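Local atomic coordinates of aminopeptidase N (Francisella tularensis subsp. tularensis, PDB entry 5DLL), a protein that releases N-terminal amino acids from peptides as a zinc-dependent M1-family aminopeptidase and probably helps degrade intracellular peptides left by protein breakdown. Residues Thr154-Ala159 / Gln183-Trp188; Thr294-Asp299 / Asn706-Gln711; Ser348-Arg353 / Lys605-Asn610; Gly500-Glu505 / Leu556-Tyr561; Gln699-Ala704 / Asn731-Arg736. One frame throughout, in Å; residues are numbered along the deposited sequence.

Contact 1: Thr154-Ala159 / Gln183-Trp188; sequences TVKIIA and QHFAVW
Six backbone hydrogen bonds join Thr154-Ala159 to Gln183-Trp188 as neighbouring antiparallel strands. The hydrogen-bonded pairs are Val155 with Trp188, Ile157 with Ala186 and Ala159 with His184. The straightest bond runs from Trp188 N to Val155 O, 2.8 Å at 172°, in the carbonyl plane. Its partner, Val155 N to Trp188 O at 3.0 Å, is more bent (136°), and the donor stands above the carbonyl plane. Between these hydrogen-bonded pairs lie Lys156-Val187 and Ile158-Phe185, which are non-hydrogen-bonded. Here CA-H...O contacts help, such as Phe185 CA to Ile157 O at 3.1 Å.

Apolar contacts divide between the two faces. On one, Ile158 CG1 meets Phe185 CB at 4.1 Å, and Lys156 CG lies 4.0 Å from Val187 CG2. Lys156 NZ is 5.6 Å from the centroid of the Phe185 ring, at most a weak cation-pi attraction. On the other face, Ile157 CD1 approaches Trp188 CD1 at 4.3 Å. The polar ends on this face are bound elsewhere: His184 NE2 to Tyr164 O, Trp188 NE1 to Ile167 O.

The pair belongs to the large mixed sheet of the N-terminal domain. Strand 26-36 runs parallel beside strand 150-160, and strand 172-179 pairs with strand 183-191.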
# COMPACT_ATOMS: atom_id res chain seq x y z
N THR A 154 31.63 -3.19 4.29
CA THR A 154 32.45 -1.99 4.20
C THR A 154 32.55 -1.63 2.73
O THR A 154 32.78 -2.50 1.90
CB THR A 154 33.88 -2.22 4.73
OG1 THR A 154 33.83 -2.85 6.02
CG2 THR A 154 34.64 -0.89 4.83
N VAL A 155 32.36 -0.35 2.41
CA VAL A 155 32.22 0.08 1.02
C VAL A 155 32.98 1.38 0.77
O VAL A 155 32.63 2.41 1.33
CB VAL A 155 30.72 0.31 0.67
CG1 VAL A 155 30.56 0.85 -0.75
CG2 VAL A 155 29.92 -0.98 0.86
N LYS A 156 34.02 1.34 -0.06
CA LYS A 156 34.69 2.56 -0.53
C LYS A 156 34.12 2.99 -1.87
O LYS A 156 33.75 2.15 -2.69
CB LYS A 156 36.21 2.35 -0.65
CG LYS A 156 36.98 3.65 -0.91
CD LYS A 156 38.45 3.41 -1.21
CE LYS A 156 39.21 2.81 -0.04
NZ LYS A 156 40.68 2.91 -0.23
N ILE A 157 34.04 4.30 -2.10
CA ILE A 157 33.57 4.85 -3.38
C ILE A 157 34.55 5.91 -3.88
O ILE A 157 34.80 6.90 -3.19
CB ILE A 157 32.18 5.51 -3.25
CG1 ILE A 157 31.16 4.52 -2.66
CG2 ILE A 157 31.69 6.02 -4.60
CD1 ILE A 157 29.80 5.12 -2.40
N ILE A 158 35.08 5.72 -5.09
CA ILE A 158 35.98 6.69 -5.73
C ILE A 158 35.29 7.31 -6.94
O ILE A 158 34.68 6.60 -7.73
CB ILE A 158 37.30 6.02 -6.16
CG1 ILE A 158 37.97 5.35 -4.95
CG2 ILE A 158 38.24 7.05 -6.78
CD1 ILE A 158 39.16 4.47 -5.30
N ALA A 159 35.37 8.63 -7.08
CA ALA A 159 34.70 9.33 -8.19
C ALA A 159 35.20 10.76 -8.40
O ALA A 159 36.00 11.27 -7.62
CB ALA A 159 33.19 9.34 -7.96
N GLN A 183 39.86 13.94 -7.99
CA GLN A 183 38.92 12.96 -7.45
C GLN A 183 38.86 12.96 -5.92
O GLN A 183 39.71 13.57 -5.25
CB GLN A 183 39.27 11.55 -7.95
CG GLN A 183 38.89 11.32 -9.41
CD GLN A 183 38.92 9.86 -9.81
OE1 GLN A 183 39.83 9.12 -9.44
NE2 GLN A 183 37.91 9.43 -10.56
N HIS A 184 37.85 12.29 -5.38
CA HIS A 184 37.69 12.12 -3.94
C HIS A 184 37.09 10.76 -3.64
O HIS A 184 36.59 10.08 -4.54
CB HIS A 184 36.83 13.24 -3.34
CG HIS A 184 35.36 13.15 -3.66
ND1 HIS A 184 34.39 13.45 -2.73
CD2 HIS A 184 34.71 12.80 -4.79
CE1 HIS A 184 33.20 13.29 -3.29
NE2 HIS A 184 33.37 12.89 -4.53
N PHE A 185 37.15 10.37 -2.37
CA PHE A 185 36.60 9.09 -1.94
C PHE A 185 35.85 9.20 -0.62
O PHE A 185 35.92 10.22 0.07
CB PHE A 185 37.71 8.03 -1.82
CG PHE A 185 38.54 8.15 -0.57
CD1 PHE A 185 39.70 8.91 -0.55
CD2 PHE A 185 38.16 7.48 0.59
CE1 PHE A 185 40.47 9.01 0.60
CE2 PHE A 185 38.93 7.58 1.74
CZ PHE A 185 40.08 8.34 1.75
N ALA A 186 35.14 8.13 -0.29
CA ALA A 186 34.39 8.01 0.96
C ALA A 186 34.25 6.54 1.32
O ALA A 186 34.05 5.70 0.43
CB ALA A 186 33.03 8.66 0.83
N VAL A 187 34.36 6.22 2.60
CA VAL A 187 34.20 4.85 3.07
C VAL A 187 32.99 4.78 3.98
O VAL A 187 32.89 5.54 4.95
CB VAL A 187 35.46 4.36 3.81
CG1 VAL A 187 35.36 2.86 4.09
CG2 VAL A 187 36.71 4.66 3.00
N TRP A 188 32.07 3.87 3.67
CA TRP A 188 30.84 3.69 4.43
C TRP A 188 30.81 2.31 5.05
O TRP A 188 30.73 1.30 4.34
CB TRP A 188 29.63 3.86 3.51
CG TRP A 188 29.47 5.25 2.99
CD1 TRP A 188 30.03 5.78 1.86
CD2 TRP A 188 28.69 6.30 3.57
NE1 TRP A 188 29.65 7.09 1.71
CE2 TRP A 188 28.83 7.43 2.75
CE3 TRP A 188 27.89 6.38 4.72
CZ2 TRP A 188 28.19 8.64 3.03
CZ3 TRP A 188 27.26 7.58 5.00
CH2 TRP A 188 27.42 8.70 4.16

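Contact 2: Thr294-Asp299 / Asn706-Gln711; sequences TATDKD and NMTDQQ
Two helix N-termini meet here, one from the M1 peptidase domain and one from the C-terminal helical region. Thr296 caps helix 297-312 in a capping box with Asp299, and Asn706 caps helix 707-717.

In the first shell, Asp297 N gives a hydrogen bond to Thr708 OG1, 3.0 Å long and bent at 135°. Thr708 OG1 is anti to its own carbonyl carbon (chi1 -37°), and CG2 is anti to the backbone N. Thr708 CG2 touches Asp297 OD2 at 3.3 Å, the two side chains crossing at about a right angle. Met707 packs alongside. Met707 CG lies 3.2 Å from Thr294 O and 3.7 Å from Thr296 CG2.

Further out, Asp297 is held by two residues of the C-terminal region: Tyr664 OH binds OD1, and Arg674 NE forms a salt bridge with OD2. These partners probably stabilise the buried carboxylate as an anion. Within the capping box, Thr296 N donates to Asp299 OD2 from above the carboxylate plane, and Asp299 N returns a weak bond to Thr296 OG1. Lys746 pairs with the same Asp299 oxygen. On the other helix, Asp709 N donates to Asn706 OD1 at 2.8 Å and 164°, from above the amide carbonyl plane.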
# COMPACT_ATOMS: atom_id res chain seq x y z
N THR A 294 0.16 23.34 -2.37
CA THR A 294 -0.27 22.33 -3.34
C THR A 294 -0.77 21.01 -2.75
O THR A 294 -1.70 20.42 -3.29
CB THR A 294 0.87 21.99 -4.32
OG1 THR A 294 2.01 21.53 -3.59
CG2 THR A 294 1.24 23.22 -5.14
N ALA A 295 -0.16 20.54 -1.67
CA ALA A 295 -0.52 19.24 -1.10
C ALA A 295 -1.81 19.33 -0.28
O ALA A 295 -2.00 20.28 0.49
CB ALA A 295 0.61 18.69 -0.26
N THR A 296 -2.70 18.36 -0.48
CA THR A 296 -3.91 18.24 0.33
C THR A 296 -3.56 17.50 1.61
O THR A 296 -2.44 17.02 1.78
CB THR A 296 -5.03 17.48 -0.42
OG1 THR A 296 -4.61 16.14 -0.71
CG2 THR A 296 -5.42 18.19 -1.71
N ASP A 297 -4.53 17.40 2.53
CA ASP A 297 -4.32 16.67 3.78
C ASP A 297 -4.01 15.21 3.50
O ASP A 297 -3.23 14.58 4.21
CB ASP A 297 -5.56 16.76 4.68
CG ASP A 297 -5.85 18.18 5.14
OD1 ASP A 297 -4.89 18.95 5.38
OD2 ASP A 297 -7.05 18.53 5.27
N LYS A 298 -4.62 14.67 2.44
CA LYS A 298 -4.39 13.29 2.02
C LYS A 298 -2.96 13.09 1.51
O LYS A 298 -2.34 12.07 1.78
CB LYS A 298 -5.41 12.92 0.93
CG LYS A 298 -5.41 11.45 0.52
CD LYS A 298 -5.50 10.52 1.72
CE LYS A 298 -6.04 9.15 1.33
NZ LYS A 298 -5.33 8.55 0.16
N ASP A 299 -2.45 14.07 0.77
CA ASP A 299 -1.08 14.01 0.25
C ASP A 299 -0.07 13.96 1.38
O ASP A 299 0.85 13.15 1.36
CB ASP A 299 -0.78 15.20 -0.65
CG ASP A 299 -1.59 15.20 -1.93
OD1 ASP A 299 -2.19 14.15 -2.27
OD2 ASP A 299 -1.64 16.25 -2.59
N ASN A 706 -5.65 26.79 1.33
CA ASN A 706 -4.96 25.51 1.14
C ASN A 706 -5.59 24.73 -0.01
O ASN A 706 -6.67 25.09 -0.48
CB ASN A 706 -5.01 24.69 2.43
CG ASN A 706 -6.41 24.22 2.78
OD1 ASN A 706 -6.91 23.26 2.19
ND2 ASN A 706 -7.05 24.88 3.73
N MET A 707 -4.93 23.65 -0.44
CA MET A 707 -5.45 22.86 -1.55
C MET A 707 -6.64 21.99 -1.17
O MET A 707 -7.55 21.80 -1.97
CB MET A 707 -4.35 21.99 -2.18
CG MET A 707 -4.75 21.36 -3.52
SD MET A 707 -5.24 22.55 -4.79
CE MET A 707 -3.75 23.52 -4.98
N THR A 708 -6.64 21.45 0.06
CA THR A 708 -7.72 20.57 0.50
C THR A 708 -9.09 21.24 0.34
O THR A 708 -10.03 20.63 -0.18
CB THR A 708 -7.54 20.14 1.97
OG1 THR A 708 -6.15 19.94 2.25
CG2 THR A 708 -8.32 18.85 2.23
N ASP A 709 -9.19 22.49 0.78
CA ASP A 709 -10.44 23.26 0.67
C ASP A 709 -10.73 23.69 -0.77
O ASP A 709 -11.88 23.72 -1.19
CB ASP A 709 -10.38 24.51 1.56
CG ASP A 709 -10.63 24.21 3.04
OD1 ASP A 709 -11.10 23.10 3.37
OD2 ASP A 709 -10.37 25.11 3.87
N GLN A 710 -9.68 24.03 -1.52
CA GLN A 710 -9.86 24.43 -2.91
C GLN A 710 -10.26 23.23 -3.79
O GLN A 710 -11.06 23.37 -4.71
CB GLN A 710 -8.60 25.10 -3.45
CG GLN A 710 -8.83 25.87 -4.74
CD GLN A 710 -7.77 26.93 -4.99
OE1 GLN A 710 -6.86 27.13 -4.19
NE2 GLN A 710 -7.89 27.62 -6.12
N GLN A 711 -9.69 22.07 -3.49
CA GLN A 711 -10.10 20.82 -4.13
C GLN A 711 -11.57 20.52 -3.84
O GLN A 711 -12.33 20.17 -4.74
CB GLN A 711 -9.18 19.66 -3.67
CG GLN A 711 -9.72 18.24 -3.91
CD GLN A 711 -10.61 17.73 -2.79
OE1 GLN A 711 -10.28 17.86 -1.60
NE2 GLN A 711 -11.74 17.13 -3.16

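Contact 3: Ser348-Arg353 / Lys605-Asn610; sequences SRDVKR and KALISN
A helix start of the M1 peptidase domain packs on a helix of the C-terminal helical region. The segments of helices 349-369 and 605-612 run in roughly the same direction, 35° apart, with axes 8.8 Å from each other at closest approach.

Val351 is the central side chain. Its CG1 is anti to the backbone N (chi1 174°), so CG2 is anti to the carbonyl carbon. Val351 CG2 meets Ala606 CB at 3.7 Å and lies 3.8 Å from Leu607 N. The other methyl, Val351 CG1, faces Asn610 ND2 at 4.4 Å. One residue earlier, Asp350 OD2 comes within 3.9 Å of Leu607 CD2, the side chains crossing obliquely. Helix 565-581 joins this edge, where Ala565 touches both Asp350 and Leu607.

Asp604 links the two helix starts: OD2 binds Ser348 OG, the N-cap residue of helix 349-369, and OD1 binds Ala606 N. Inside the second helix, Ser609 OG donates to Lys605 O at 2.7 Å, in plane on a lone pair, and that oxygen also accepts from Ser609 N.

Between the two segments there is no hydrogen bond. Their direct contact therefore rests on van der Waals contact, with Val351 at its centre and Asp350 against Leu607 beside it.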
# COMPACT_ATOMS: atom_id res chain seq x y z
N SER A 348 -6.37 9.45 12.45
CA SER A 348 -7.59 8.80 12.95
C SER A 348 -7.50 7.28 12.78
O SER A 348 -7.39 6.78 11.66
CB SER A 348 -8.80 9.31 12.19
OG SER A 348 -9.98 8.63 12.60
N ARG A 349 -7.58 6.55 13.90
CA ARG A 349 -7.49 5.09 13.87
C ARG A 349 -8.62 4.47 13.06
O ARG A 349 -8.38 3.59 12.23
CB ARG A 349 -7.54 4.50 15.28
CG ARG A 349 -6.29 4.76 16.12
CD ARG A 349 -6.10 3.69 17.19
NE ARG A 349 -6.08 2.35 16.60
CZ ARG A 349 -4.99 1.73 16.15
NH1 ARG A 349 -3.78 2.28 16.22
NH2 ARG A 349 -5.11 0.52 15.63
N ASP A 350 -9.84 4.94 13.30
CA ASP A 350 -11.04 4.35 12.71
C ASP A 350 -11.08 4.52 11.19
O ASP A 350 -11.46 3.60 10.48
CB ASP A 350 -12.30 4.96 13.34
CG ASP A 350 -12.37 4.74 14.84
OD1 ASP A 350 -12.22 3.58 15.28
OD2 ASP A 350 -12.58 5.73 15.58
N VAL A 351 -10.69 5.70 10.71
CA VAL A 351 -10.68 5.99 9.27
C VAL A 351 -9.61 5.15 8.57
O VAL A 351 -9.88 4.50 7.56
CB VAL A 351 -10.43 7.49 9.00
CG1 VAL A 351 -10.29 7.75 7.50
CG2 VAL A 351 -11.56 8.32 9.58
N LYS A 352 -8.39 5.18 9.11
CA LYS A 352 -7.31 4.35 8.58
C LYS A 352 -7.75 2.90 8.51
O LYS A 352 -7.47 2.21 7.54
CB LYS A 352 -6.05 4.47 9.43
CG LYS A 352 -4.89 3.59 8.97
CD LYS A 352 -4.59 3.77 7.48
CE LYS A 352 -3.30 3.07 7.08
NZ LYS A 352 -3.17 2.97 5.59
N ARG A 353 -8.46 2.46 9.55
CA ARG A 353 -8.92 1.08 9.63
C ARG A 353 -10.03 0.77 8.63
O ARG A 353 -10.10 -0.34 8.11
CB ARG A 353 -9.38 0.76 11.06
CG ARG A 353 -9.70 -0.70 11.32
CD ARG A 353 -8.58 -1.63 10.85
NE ARG A 353 -8.94 -3.03 10.99
CZ ARG A 353 -8.39 -4.03 10.30
NH1 ARG A 353 -7.45 -3.79 9.38
NH2 ARG A 353 -8.79 -5.28 10.51
N LYS A 605 -14.63 13.36 14.06
CA LYS A 605 -15.38 14.04 13.01
C LYS A 605 -15.07 13.48 11.62
O LYS A 605 -15.88 13.60 10.71
CB LYS A 605 -15.07 15.54 13.06
CG LYS A 605 -16.26 16.44 12.77
CD LYS A 605 -16.22 17.70 13.62
CE LYS A 605 -16.56 17.41 15.07
NZ LYS A 605 -16.88 18.65 15.82
N ALA A 606 -13.89 12.87 11.48
CA ALA A 606 -13.51 12.19 10.24
C ALA A 606 -14.30 10.89 10.09
O ALA A 606 -14.75 10.56 9.00
CB ALA A 606 -12.02 11.91 10.23
N LEU A 607 -14.44 10.16 11.19
CA LEU A 607 -15.26 8.95 11.23
C LEU A 607 -16.72 9.26 10.88
O LEU A 607 -17.38 8.49 10.18
CB LEU A 607 -15.18 8.28 12.61
CG LEU A 607 -16.26 7.27 13.00
CD1 LEU A 607 -16.23 6.04 12.11
CD2 LEU A 607 -16.09 6.90 14.47
N ILE A 608 -17.22 10.39 11.39
CA ILE A 608 -18.55 10.88 11.02
C ILE A 608 -18.65 11.05 9.49
O ILE A 608 -19.61 10.59 8.87
CB ILE A 608 -18.89 12.20 11.75
CG1 ILE A 608 -19.08 11.95 13.25
CG2 ILE A 608 -20.16 12.82 11.19
CD1 ILE A 608 -19.16 13.21 14.09
N SER A 609 -17.64 11.69 8.90
CA SER A 609 -17.59 11.91 7.45
C SER A 609 -17.68 10.62 6.63
O SER A 609 -18.31 10.61 5.57
CB SER A 609 -16.30 12.65 7.07
OG SER A 609 -16.04 13.71 7.98
N ASN A 610 -17.05 9.55 7.11
CA ASN A 610 -17.08 8.25 6.42
C ASN A 610 -18.43 7.56 6.54
O ASN A 610 -18.93 7.00 5.56
CB ASN A 610 -15.98 7.30 6.94
CG ASN A 610 -14.78 7.23 6.01
OD1 ASN A 610 -14.35 6.15 5.62
ND2 ASN A 610 -14.24 8.39 5.65

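Contact 4: Gly500-Glu505 / Leu556-Tyr561; sequences GLINPE and LHIVKY
The imidazole of His557 meets the 500-505 segment through its edge. Asn503 O, Pro504 O and Ile502 CG2 all lie near its plane, while one face carries Tyr561 CD2 of its own helix. The Tyr561 ring has Lys560 CG over the centre of one face. Over the opposite face lies Glu505 O, toward the rim and 3.6 Å from Tyr561 CE1.

The polar link is His557 NE2 to Asn503 O, 2.9 Å with an N-H...O angle of 141°. The oxygen lies near the imidazole plane, but the donor stands well above the carbonyl plane. His557 CG is anti to the backbone N (chi1 -164°), which extends the ring toward the loop. Pro504 O sits beside the same edge, 3.6 Å from His557 CE1.

Ile502 supplies the apolar part. Ile502 CG2 is 3.5 Å from His557 NE2 and 3.8 Å from Tyr561 CB. The other branch ends at Ile502 CD1, 4.3 Å from Ile558 CG1. Val533 of the neighbouring strand 533-535 touches Ile502, His557 and Ile558.

The strand and helix segments cross at 102°. The arrangement is a domain junction: a strand end and turn of the Ig-like beta domain rest on helix 552-561 of the C-terminal helical region.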
# COMPACT_ATOMS: atom_id res chain seq x y z
N GLY A 500 -19.06 -7.75 21.51
CA GLY A 500 -19.76 -7.24 22.69
C GLY A 500 -21.25 -7.49 22.53
O GLY A 500 -21.71 -7.89 21.46
N LEU A 501 -22.00 -7.28 23.60
CA LEU A 501 -23.46 -7.37 23.55
C LEU A 501 -24.05 -6.02 23.92
O LEU A 501 -23.51 -5.31 24.77
CB LEU A 501 -23.97 -8.45 24.51
CG LEU A 501 -23.56 -9.89 24.20
CD1 LEU A 501 -24.11 -10.83 25.26
CD2 LEU A 501 -24.01 -10.31 22.81
N ILE A 502 -25.15 -5.67 23.26
CA ILE A 502 -25.84 -4.41 23.52
C ILE A 502 -27.30 -4.73 23.88
O ILE A 502 -28.06 -5.22 23.05
CB ILE A 502 -25.79 -3.47 22.29
CG1 ILE A 502 -24.39 -3.49 21.65
CG2 ILE A 502 -26.16 -2.05 22.68
CD1 ILE A 502 -24.28 -2.65 20.40
N ASN A 503 -27.67 -4.46 25.13
CA ASN A 503 -29.06 -4.65 25.58
C ASN A 503 -29.95 -3.47 25.13
O ASN A 503 -29.43 -2.48 24.61
CB ASN A 503 -29.11 -4.87 27.10
CG ASN A 503 -28.60 -3.68 27.90
OD1 ASN A 503 -28.15 -2.68 27.35
ND2 ASN A 503 -28.66 -3.80 29.22
N PRO A 504 -31.29 -3.58 25.30
CA PRO A 504 -32.18 -2.51 24.82
C PRO A 504 -31.93 -1.13 25.44
O PRO A 504 -32.33 -0.12 24.86
CB PRO A 504 -33.58 -3.02 25.19
CG PRO A 504 -33.42 -4.50 25.32
CD PRO A 504 -32.05 -4.69 25.90
N GLU A 505 -31.29 -1.11 26.60
CA GLU A 505 -30.86 0.13 27.25
C GLU A 505 -29.81 0.83 26.41
O GLU A 505 -29.88 2.03 26.19
CB GLU A 505 -30.26 -0.15 28.64
CG GLU A 505 -31.15 -0.93 29.60
CD GLU A 505 -32.52 -0.31 29.76
OE1 GLU A 505 -32.61 0.93 29.79
OE2 GLU A 505 -33.50 -1.07 29.85
N LEU A 556 -29.77 -0.64 13.42
CA LEU A 556 -29.98 0.73 13.89
C LEU A 556 -29.61 0.88 15.37
O LEU A 556 -29.17 1.94 15.80
CB LEU A 556 -31.43 1.17 13.65
CG LEU A 556 -31.66 2.49 12.91
CD1 LEU A 556 -30.94 2.53 11.57
CD2 LEU A 556 -33.16 2.70 12.73
N HIS A 557 -29.81 -0.19 16.14
CA HIS A 557 -29.40 -0.23 17.55
C HIS A 557 -27.87 -0.26 17.68
O HIS A 557 -27.30 0.39 18.56
CB HIS A 557 -30.02 -1.45 18.25
CG HIS A 557 -29.98 -1.38 19.75
ND1 HIS A 557 -30.97 -0.77 20.49
CD2 HIS A 557 -29.07 -1.84 20.64
CE1 HIS A 557 -30.68 -0.86 21.78
NE2 HIS A 557 -29.53 -1.50 21.90
N ILE A 558 -27.20 -1.01 16.81
CA ILE A 558 -25.74 -1.06 16.77
C ILE A 558 -25.18 0.30 16.36
O ILE A 558 -24.19 0.76 16.93
CB ILE A 558 -25.22 -2.17 15.83
CG1 ILE A 558 -25.56 -3.55 16.40
CG2 ILE A 558 -23.71 -2.07 15.62
CD1 ILE A 558 -25.34 -4.70 15.44
N VAL A 559 -25.82 0.94 15.40
CA VAL A 559 -25.42 2.28 14.96
C VAL A 559 -25.55 3.31 16.10
O VAL A 559 -24.74 4.24 16.19
CB VAL A 559 -26.24 2.75 13.74
CG1 VAL A 559 -25.95 4.22 13.41
CG2 VAL A 559 -25.94 1.87 12.53
N LYS A 560 -26.55 3.13 16.95
CA LYS A 560 -26.86 4.10 18.01
C LYS A 560 -26.01 3.94 19.29
O LYS A 560 -25.51 4.93 19.82
CB LYS A 560 -28.35 4.02 18.35
CG LYS A 560 -28.87 5.19 19.17
CD LYS A 560 -30.37 5.08 19.40
CE LYS A 560 -30.86 6.05 20.46
NZ LYS A 560 -30.82 7.46 20.00
N TYR A 561 -25.85 2.70 19.76
CA TYR A 561 -25.31 2.44 21.11
C TYR A 561 -23.95 1.73 21.20
O TYR A 561 -23.36 1.69 22.28
CB TYR A 561 -26.33 1.63 21.93
CG TYR A 561 -27.61 2.37 22.25
CD1 TYR A 561 -27.63 3.45 23.13
CD2 TYR A 561 -28.83 1.96 21.69
CE1 TYR A 561 -28.80 4.12 23.43
CE2 TYR A 561 -30.01 2.62 21.99
CZ TYR A 561 -29.99 3.70 22.86
OH TYR A 561 -31.16 4.36 23.16

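Contact 5: Gln699-Ala704 / Asn731-Arg736; sequences QLFDNA and NEFYNR
The segments of helices 691-703 and 723-736 point almost the same way, 10° apart, with axes 12.2 Å from each other at closest approach. The intervening helix 707-717 joins them in the chain, an arrangement consistent with the alpha-solenoid of ARM-type repeats in this C-terminal region.

Long side chains bridge the gap. Phe701 CG is anti to its backbone N (chi1 -169°), and the ring reaches between Glu732, Phe733 and Arg736. Phe701 CE1 meets Phe733 CD2 at 4.0 Å, edge against edge, the side chains crossing at about a right angle. Glu732 OE2 also comes to the Phe701 edge, 3.3 Å from Phe701 CE2. Phe733 in turn stacks on Phe714 of helix 707-717.

Arg736 stretches out from CG to NE and brings one guanidinium face over Phe701 CZ. This is an off-centre cation-pi contact, Arg736 CZ lying 4.5 Å from the Phe701 ring centroid, with the planes 46° apart. Asp702 OD1 makes a long salt bridge to Arg736 NH2, 3.7 Å, nearly in the guanidinium plane. Glu732 OE2 is 4.4 Å from Asp702 OD1, a like-charge approach that the arginine probably eases. Arg736 NH1 gives a weak hydrogen bond to the backbone Phe701 O, 3.4 Å away.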
# COMPACT_ATOMS: atom_id res chain seq x y z
N GLN A 699 -17.69 30.69 -2.46
CA GLN A 699 -16.89 31.49 -1.53
C GLN A 699 -15.68 30.70 -1.06
O GLN A 699 -14.56 31.23 -1.06
CB GLN A 699 -17.73 31.95 -0.33
CG GLN A 699 -18.78 33.00 -0.66
CD GLN A 699 -18.19 34.27 -1.25
OE1 GLN A 699 -17.36 34.93 -0.62
NE2 GLN A 699 -18.61 34.61 -2.46
N LEU A 700 -15.89 29.45 -0.67
CA LEU A 700 -14.80 28.57 -0.23
C LEU A 700 -13.73 28.48 -1.30
O LEU A 700 -12.53 28.52 -1.01
CB LEU A 700 -15.34 27.17 0.09
CG LEU A 700 -14.36 26.13 0.65
CD1 LEU A 700 -13.58 26.69 1.83
CD2 LEU A 700 -15.12 24.87 1.07
N PHE A 701 -14.18 28.36 -2.55
CA PHE A 701 -13.31 28.37 -3.71
C PHE A 701 -12.42 29.61 -3.73
O PHE A 701 -11.21 29.51 -3.90
CB PHE A 701 -14.15 28.30 -4.99
CG PHE A 701 -13.35 28.05 -6.23
CD1 PHE A 701 -12.71 26.83 -6.43
CD2 PHE A 701 -13.25 29.02 -7.22
CE1 PHE A 701 -11.98 26.60 -7.57
CE2 PHE A 701 -12.52 28.79 -8.37
CZ PHE A 701 -11.88 27.58 -8.55
N ASP A 702 -13.03 30.78 -3.55
CA ASP A 702 -12.29 32.05 -3.61
C ASP A 702 -11.43 32.31 -2.38
O ASP A 702 -10.39 32.97 -2.48
CB ASP A 702 -13.26 33.23 -3.80
CG ASP A 702 -14.10 33.10 -5.06
OD1 ASP A 702 -13.55 32.71 -6.11
OD2 ASP A 702 -15.31 33.40 -4.99
N ASN A 703 -11.86 31.81 -1.22
CA ASN A 703 -11.23 32.16 0.05
C ASN A 703 -10.25 31.13 0.62
O ASN A 703 -9.45 31.47 1.49
CB ASN A 703 -12.32 32.43 1.10
CG ASN A 703 -13.28 33.52 0.68
OD1 ASN A 703 -12.92 34.45 -0.04
ND2 ASN A 703 -14.53 33.41 1.12
N ALA A 704 -10.32 29.89 0.14
CA ALA A 704 -9.49 28.80 0.69
C ALA A 704 -8.01 29.18 0.72
O ALA A 704 -7.50 29.76 -0.24
CB ALA A 704 -9.68 27.52 -0.11
N ASN A 731 -11.99 27.11 -15.71
CA ASN A 731 -11.06 28.14 -16.19
C ASN A 731 -10.31 28.82 -15.05
O ASN A 731 -9.08 28.93 -15.09
CB ASN A 731 -11.80 29.22 -16.99
CG ASN A 731 -12.50 28.66 -18.22
OD1 ASN A 731 -12.19 27.56 -18.68
ND2 ASN A 731 -13.44 29.42 -18.75
N GLU A 732 -11.06 29.28 -14.05
CA GLU A 732 -10.50 29.93 -12.86
C GLU A 732 -9.45 29.04 -12.18
O GLU A 732 -8.39 29.52 -11.80
CB GLU A 732 -11.61 30.31 -11.86
CG GLU A 732 -12.42 31.55 -12.25
CD GLU A 732 -13.69 31.75 -11.41
OE1 GLU A 732 -14.63 32.41 -11.90
OE2 GLU A 732 -13.76 31.26 -10.26
N PHE A 733 -9.74 27.74 -12.05
CA PHE A 733 -8.79 26.79 -11.47
C PHE A 733 -7.54 26.65 -12.34
O PHE A 733 -6.43 26.63 -11.83
CB PHE A 733 -9.45 25.42 -11.27
CG PHE A 733 -8.68 24.49 -10.37
CD1 PHE A 733 -7.62 23.73 -10.86
CD2 PHE A 733 -9.03 24.34 -9.03
CE1 PHE A 733 -6.92 22.87 -10.03
CE2 PHE A 733 -8.33 23.47 -8.20
CZ PHE A 733 -7.28 22.73 -8.70
N TYR A 734 -7.73 26.56 -13.66
CA TYR A 734 -6.60 26.42 -14.58
C TYR A 734 -5.70 27.64 -14.55
O TYR A 734 -4.48 27.50 -14.47
CB TYR A 734 -7.08 26.17 -16.02
CG TYR A 734 -5.97 25.73 -16.95
CD1 TYR A 734 -5.36 24.48 -16.81
CD2 TYR A 734 -5.52 26.56 -17.98
CE1 TYR A 734 -4.34 24.07 -17.66
CE2 TYR A 734 -4.50 26.16 -18.84
CZ TYR A 734 -3.92 24.91 -18.68
OH TYR A 734 -2.90 24.50 -19.53
N ASN A 735 -6.31 28.82 -14.62
CA ASN A 735 -5.57 30.09 -14.57
C ASN A 735 -4.59 30.17 -13.40
O ASN A 735 -3.46 30.65 -13.56
CB ASN A 735 -6.54 31.29 -14.50
CG ASN A 735 -7.32 31.50 -15.79
OD1 ASN A 735 -6.84 31.19 -16.88
ND2 ASN A 735 -8.52 32.05 -15.66
N ARG A 736 -5.03 29.69 -12.24
CA ARG A 736 -4.22 29.74 -11.02
C ARG A 736 -3.09 28.72 -11.05
O ARG A 736 -1.96 29.03 -10.65
CB ARG A 736 -5.10 29.49 -9.79
CG ARG A 736 -6.18 30.54 -9.57
CD ARG A 736 -7.04 30.22 -8.35
NE ARG A 736 -8.40 30.76 -8.46
CZ ARG A 736 -9.26 30.89 -7.44
NH1 ARG A 736 -8.92 30.53 -6.20
NH2 ARG A 736 -10.47 31.39 -7.66

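From the N terminus, contact 1 closes first: a short local loop within the beta sheet of the N-terminal domain, complete before any other opens. Contact 2 opens next, at 294-299 in the peptidase domain, and contact 3 opens at 348-353 in the same domain. Contact 4 then opens and closes inside contact 3, joining the Ig-like domain to the first helix of the helical region. Contact 3 closes at 605-610, itself nested in contact 2. Both tie the peptidase domain to the helical region. Contact 5 opens at 699-704 before contact 2 closes at 706-711, so these two cross. They also touch, with Ala704 packed against Asp709 and Gln710.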